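Local coordinates for protein alpha-1,2-mannosidase (Trichoderma reesei, PDB 1HCU) that probably hydrolyses the alpha-1,2-linked mannose residues of N-linked oligosaccharides, as a calcium-dependent glycosidase of family 47, at residues G238-L243 against G314-G319; R268-A273 against Q326-F331. All coordinates share one frame; numbering follows the deposited sequence.

Interaction 1: residues G238-L243 against G314-G319; sequences GSWSGL and GNFILG
Trp240 reaches out of the loop that runs from strand 237-238 to helix 245-257 and lays its indole against Phe316 and Asn315 of helix 312-323. The backbones stay well apart, with the CA atoms of Trp240 and Asn315 10.6 Å apart, so the side chains do the bridging, chiefly the Trp240 indole. With CG anti to its carbonyl carbon (chi1 -78°), Trp240 points its indole at the helix, and the CZ2-CH2-CZ3 end of the benzo ring makes the contact. Phe316 comes in over one face of that ring: its CE1 lies 3.8 Å from Trp240 CH2 and 4.0 Å from Trp240 CZ2. The two six-membered rings are oblique, their planes 38° apart and centroids 5.4 Å apart. Asn315 brings its amide to the indole's edge instead, in plane beside CZ3, with the amide tilted against the ring.

Elsewhere Trp240 stacks on Tyr248 and touches Thr276 of helix 263-280. Side chain to side chain, it lies about 5 Å from Asp245, a predicted active-site residue. What joins these buried residues is van der Waals packing, which implies that the fit of the indole, more than any directed polar bond, ties this loop to the helix.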
# COMPACT_ATOMS: atom_id res chain seq x y z
N GLY A 238 12.27 1.35 -14.34
CA GLY A 238 11.14 1.11 -13.47
C GLY A 238 11.38 -0.08 -12.57
O GLY A 238 12.48 -0.63 -12.54
N SER A 239 10.33 -0.50 -11.86
CA SER A 239 10.40 -1.63 -10.94
C SER A 239 9.04 -1.82 -10.30
O SER A 239 8.08 -1.15 -10.66
CB SER A 239 11.39 -1.33 -9.82
OG SER A 239 10.86 -0.33 -8.96
N TRP A 240 8.97 -2.73 -9.33
CA TRP A 240 7.73 -2.96 -8.61
C TRP A 240 7.83 -2.35 -7.21
O TRP A 240 7.15 -2.78 -6.28
CB TRP A 240 7.40 -4.46 -8.53
CG TRP A 240 6.81 -4.97 -9.82
CD1 TRP A 240 7.47 -5.15 -11.00
CD2 TRP A 240 5.44 -5.30 -10.07
NE1 TRP A 240 6.60 -5.57 -11.98
CE2 TRP A 240 5.34 -5.67 -11.44
CE3 TRP A 240 4.28 -5.32 -9.28
CZ2 TRP A 240 4.13 -6.05 -12.03
CZ3 TRP A 240 3.07 -5.70 -9.87
CH2 TRP A 240 3.01 -6.06 -11.23
N SER A 241 8.68 -1.34 -7.06
CA SER A 241 8.83 -0.69 -5.76
C SER A 241 8.59 0.82 -5.86
O SER A 241 7.77 1.28 -6.65
CB SER A 241 10.22 -0.98 -5.16
OG SER A 241 11.25 -0.42 -5.94
N GLY A 242 9.30 1.59 -5.04
CA GLY A 242 9.13 3.03 -5.03
C GLY A 242 9.05 3.70 -6.39
O GLY A 242 9.79 3.36 -7.31
N LEU A 243 8.13 4.66 -6.51
CA LEU A 243 7.93 5.42 -7.74
C LEU A 243 7.15 4.74 -8.86
O LEU A 243 6.84 5.39 -9.86
CB LEU A 243 9.28 5.87 -8.30
CG LEU A 243 10.17 6.72 -7.40
CD1 LEU A 243 11.48 6.96 -8.13
CD2 LEU A 243 9.47 8.03 -7.03
N GLY A 314 0.76 -10.48 -3.61
CA GLY A 314 -0.67 -10.37 -3.50
C GLY A 314 -1.29 -9.84 -4.78
O GLY A 314 -2.40 -10.25 -5.15
N ASN A 315 -0.58 -8.95 -5.47
CA ASN A 315 -1.13 -8.40 -6.70
C ASN A 315 -1.27 -9.45 -7.80
O ASN A 315 -2.31 -9.50 -8.47
CB ASN A 315 -0.28 -7.22 -7.20
CG ASN A 315 -1.06 -6.32 -8.13
OD1 ASN A 315 -2.12 -5.81 -7.76
ND2 ASN A 315 -0.54 -6.11 -9.33
N PHE A 316 -0.24 -10.27 -8.00
CA PHE A 316 -0.30 -11.32 -9.02
C PHE A 316 -1.42 -12.31 -8.69
O PHE A 316 -2.12 -12.79 -9.58
CB PHE A 316 1.03 -12.08 -9.12
CG PHE A 316 1.99 -11.47 -10.11
CD1 PHE A 316 2.77 -10.37 -9.76
CD2 PHE A 316 2.08 -11.97 -11.40
CE1 PHE A 316 3.62 -9.78 -10.69
CE2 PHE A 316 2.92 -11.38 -12.35
CZ PHE A 316 3.70 -10.28 -11.99
N ILE A 317 -1.57 -12.59 -7.39
CA ILE A 317 -2.60 -13.49 -6.91
C ILE A 317 -3.95 -12.87 -7.24
O ILE A 317 -4.81 -13.54 -7.82
CB ILE A 317 -2.49 -13.71 -5.37
CG1 ILE A 317 -1.31 -14.63 -5.08
CG2 ILE A 317 -3.78 -14.32 -4.83
CD1 ILE A 317 -0.92 -14.70 -3.62
N LEU A 318 -4.13 -11.59 -6.90
CA LEU A 318 -5.39 -10.91 -7.20
C LEU A 318 -5.73 -11.03 -8.68
O LEU A 318 -6.86 -11.37 -9.05
CB LEU A 318 -5.33 -9.44 -6.82
CG LEU A 318 -6.58 -8.63 -7.16
CD1 LEU A 318 -7.84 -9.31 -6.60
CD2 LEU A 318 -6.43 -7.24 -6.59
N GLY A 319 -4.73 -10.76 -9.52
CA GLY A 319 -4.91 -10.85 -10.96
C GLY A 319 -5.28 -12.25 -11.40
O GLY A 319 -6.09 -12.42 -12.30

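Interaction 2: residues R268-A273 against Q326-F331; sequences RWVLGA and QKYIDF
The phenol oxygen of Tyr328 is hydrogen-bonded to Asp274 OD1, just past the end of 268-273, while Val270 CG1 presses on the same OH from 3.3 Å. This is helix-against-helix packing in the alpha/alpha barrel of glycosyl hydrolase family 47: the short segments of helices 263-280 and 326-344 run at 51° to each other, and their axes come no closer than 12.3 Å. Large side chains bridge that spacing, foremost the ring of Tyr328, which has the largest area buried by the contact. Tyr328 sets CG anti to its carbonyl carbon (chi1 -61°) and points its ring at the other helix.

Trp269 meets it in an edge-to-face pair, planes at 82° and centroids 5.2 Å apart, with the indole supplying the edge. Trp269 CZ3 stands 3.9 Å from Tyr328 CD1, toward the rim of the phenol face. On the opposite face Lys327, the preceding residue, lays its CG over the middle of the ring, so the phenol is sandwiched between an aliphatic chain and an indole edge. Leu323 of helix 312-323 touches both Tyr328 and Val270. With an alanine in place of Tyr328, Asp274 would probably lose its hydroxyl partner, and a gap would be likely to open at the edge of Trp269.

Ala273, one turn after Trp269, completes the seat. Its N is hydrogen-bonded to Trp269 O (2.6 Å), and its methyl does double duty: CB rests over a face of the Trp269 indole and also lies 4.0 Å from Tyr328 CE2.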
# COMPACT_ATOMS: atom_id res chain seq x y z
N ARG A 268 -3.35 -3.84 -20.01
CA ARG A 268 -2.04 -3.24 -19.74
C ARG A 268 -1.34 -3.96 -18.58
O ARG A 268 -0.10 -4.04 -18.54
CB ARG A 268 -2.18 -1.74 -19.45
CG ARG A 268 -2.71 -0.92 -20.63
CD ARG A 268 -1.84 -1.07 -21.88
NE ARG A 268 -0.46 -0.67 -21.64
CZ ARG A 268 0.51 -0.67 -22.56
NH1 ARG A 268 0.25 -1.05 -23.80
NH2 ARG A 268 1.73 -0.28 -22.22
N TRP A 269 -2.13 -4.48 -17.65
CA TRP A 269 -1.61 -5.21 -16.50
C TRP A 269 -1.02 -6.56 -16.95
O TRP A 269 0.07 -6.94 -16.53
CB TRP A 269 -2.74 -5.49 -15.49
CG TRP A 269 -2.27 -6.13 -14.21
CD1 TRP A 269 -1.75 -5.49 -13.13
CD2 TRP A 269 -2.18 -7.53 -13.93
NE1 TRP A 269 -1.34 -6.39 -12.19
CE2 TRP A 269 -1.59 -7.66 -12.65
CE3 TRP A 269 -2.54 -8.69 -14.63
CZ2 TRP A 269 -1.34 -8.90 -12.06
CZ3 TRP A 269 -2.29 -9.93 -14.03
CH2 TRP A 269 -1.70 -10.02 -12.76
N VAL A 270 -1.76 -7.26 -17.81
CA VAL A 270 -1.33 -8.55 -18.32
C VAL A 270 0.02 -8.47 -19.02
O VAL A 270 0.85 -9.37 -18.86
CB VAL A 270 -2.39 -9.17 -19.29
CG1 VAL A 270 -1.84 -10.45 -19.92
CG2 VAL A 270 -3.68 -9.50 -18.53
N LEU A 271 0.24 -7.40 -19.77
CA LEU A 271 1.51 -7.21 -20.47
C LEU A 271 2.58 -7.03 -19.40
O LEU A 271 3.63 -7.66 -19.44
CB LEU A 271 1.47 -5.95 -21.34
CG LEU A 271 0.81 -5.99 -22.72
CD1 LEU A 271 0.73 -4.58 -23.26
CD2 LEU A 271 1.62 -6.87 -23.66
N GLY A 272 2.30 -6.14 -18.45
CA GLY A 272 3.24 -5.91 -17.36
C GLY A 272 3.54 -7.22 -16.66
O GLY A 272 4.70 -7.63 -16.58
N ALA A 273 2.49 -7.89 -16.19
CA ALA A 273 2.62 -9.16 -15.48
C ALA A 273 3.45 -10.20 -16.22
O ALA A 273 4.37 -10.79 -15.65
CB ALA A 273 1.23 -9.73 -15.18
N GLN A 326 -4.22 -19.53 -13.39
CA GLN A 326 -3.37 -20.16 -12.39
C GLN A 326 -1.93 -19.66 -12.40
O GLN A 326 -1.29 -19.56 -11.35
CB GLN A 326 -3.35 -21.68 -12.59
CG GLN A 326 -4.12 -22.48 -11.54
CD GLN A 326 -3.65 -22.22 -10.13
OE1 GLN A 326 -2.46 -22.15 -9.86
NE2 GLN A 326 -4.58 -22.10 -9.21
N LYS A 327 -1.42 -19.37 -13.60
CA LYS A 327 -0.05 -18.90 -13.76
C LYS A 327 0.25 -17.70 -12.84
O LYS A 327 1.29 -17.66 -12.18
CB LYS A 327 0.21 -18.51 -15.22
CG LYS A 327 -0.61 -17.30 -15.66
CD LYS A 327 -0.28 -16.80 -17.07
CE LYS A 327 -0.96 -17.61 -18.17
NZ LYS A 327 -0.90 -16.89 -19.49
N TYR A 328 -0.66 -16.72 -12.82
CA TYR A 328 -0.47 -15.53 -11.99
C TYR A 328 -0.56 -15.88 -10.51
O TYR A 328 0.15 -15.31 -9.68
CB TYR A 328 -1.50 -14.45 -12.36
CG TYR A 328 -1.39 -13.99 -13.80
CD1 TYR A 328 -2.53 -13.78 -14.58
CD2 TYR A 328 -0.14 -13.80 -14.40
CE1 TYR A 328 -2.42 -13.41 -15.93
CE2 TYR A 328 -0.02 -13.44 -15.74
CZ TYR A 328 -1.17 -13.24 -16.50
OH TYR A 328 -1.05 -12.90 -17.83
N ILE A 329 -1.43 -16.83 -10.18
CA ILE A 329 -1.55 -17.25 -8.80
C ILE A 329 -0.26 -17.96 -8.37
O ILE A 329 0.31 -17.64 -7.33
CB ILE A 329 -2.76 -18.19 -8.60
CG1 ILE A 329 -4.06 -17.42 -8.91
CG2 ILE A 329 -2.76 -18.73 -7.17
CD1 ILE A 329 -5.33 -18.25 -8.79
N ASP A 330 0.22 -18.91 -9.18
CA ASP A 330 1.46 -19.62 -8.85
C ASP A 330 2.63 -18.67 -8.66
O ASP A 330 3.41 -18.80 -7.71
CB ASP A 330 1.84 -20.62 -9.95
CG ASP A 330 0.84 -21.74 -10.11
OD1 ASP A 330 0.05 -21.98 -9.18
OD2 ASP A 330 0.86 -22.38 -11.19
N PHE A 331 2.76 -17.72 -9.59
CA PHE A 331 3.85 -16.75 -9.51
C PHE A 331 3.71 -15.90 -8.26
O PHE A 331 4.70 -15.64 -7.57
CB PHE A 331 3.89 -15.88 -10.78
CG PHE A 331 5.10 -15.00 -10.86
CD1 PHE A 331 5.00 -13.64 -10.58
CD2 PHE A 331 6.34 -15.53 -11.16
CE1 PHE A 331 6.14 -12.83 -10.60
CE2 PHE A 331 7.49 -14.73 -11.18
CZ PHE A 331 7.38 -13.38 -10.90

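Interactions 1 and 2 have centres about 10 Å apart, and their segments alternate along the chain: 238-243, 268-273, 314-319, then 326-331. Helices 312-323 and 326-344 are consecutive, so each interaction ties one of them back to an earlier part of the chain. The two also touch directly: Phe316 CD2 lies 3.5 Å from Phe331 CD1, Phe316 CE2 lies 3.7 Å from Ala273 O, and the Asn315 amide sits beside the Trp269 indole. Packing thus continues through barrel helices 263-280, 312-323 and 326-344, from the loop leading to the predicted active-site residue Asp245 out to interaction 2, whose centre is about 19 Å from the centre of the chain, so that the loop is backed by the helical body.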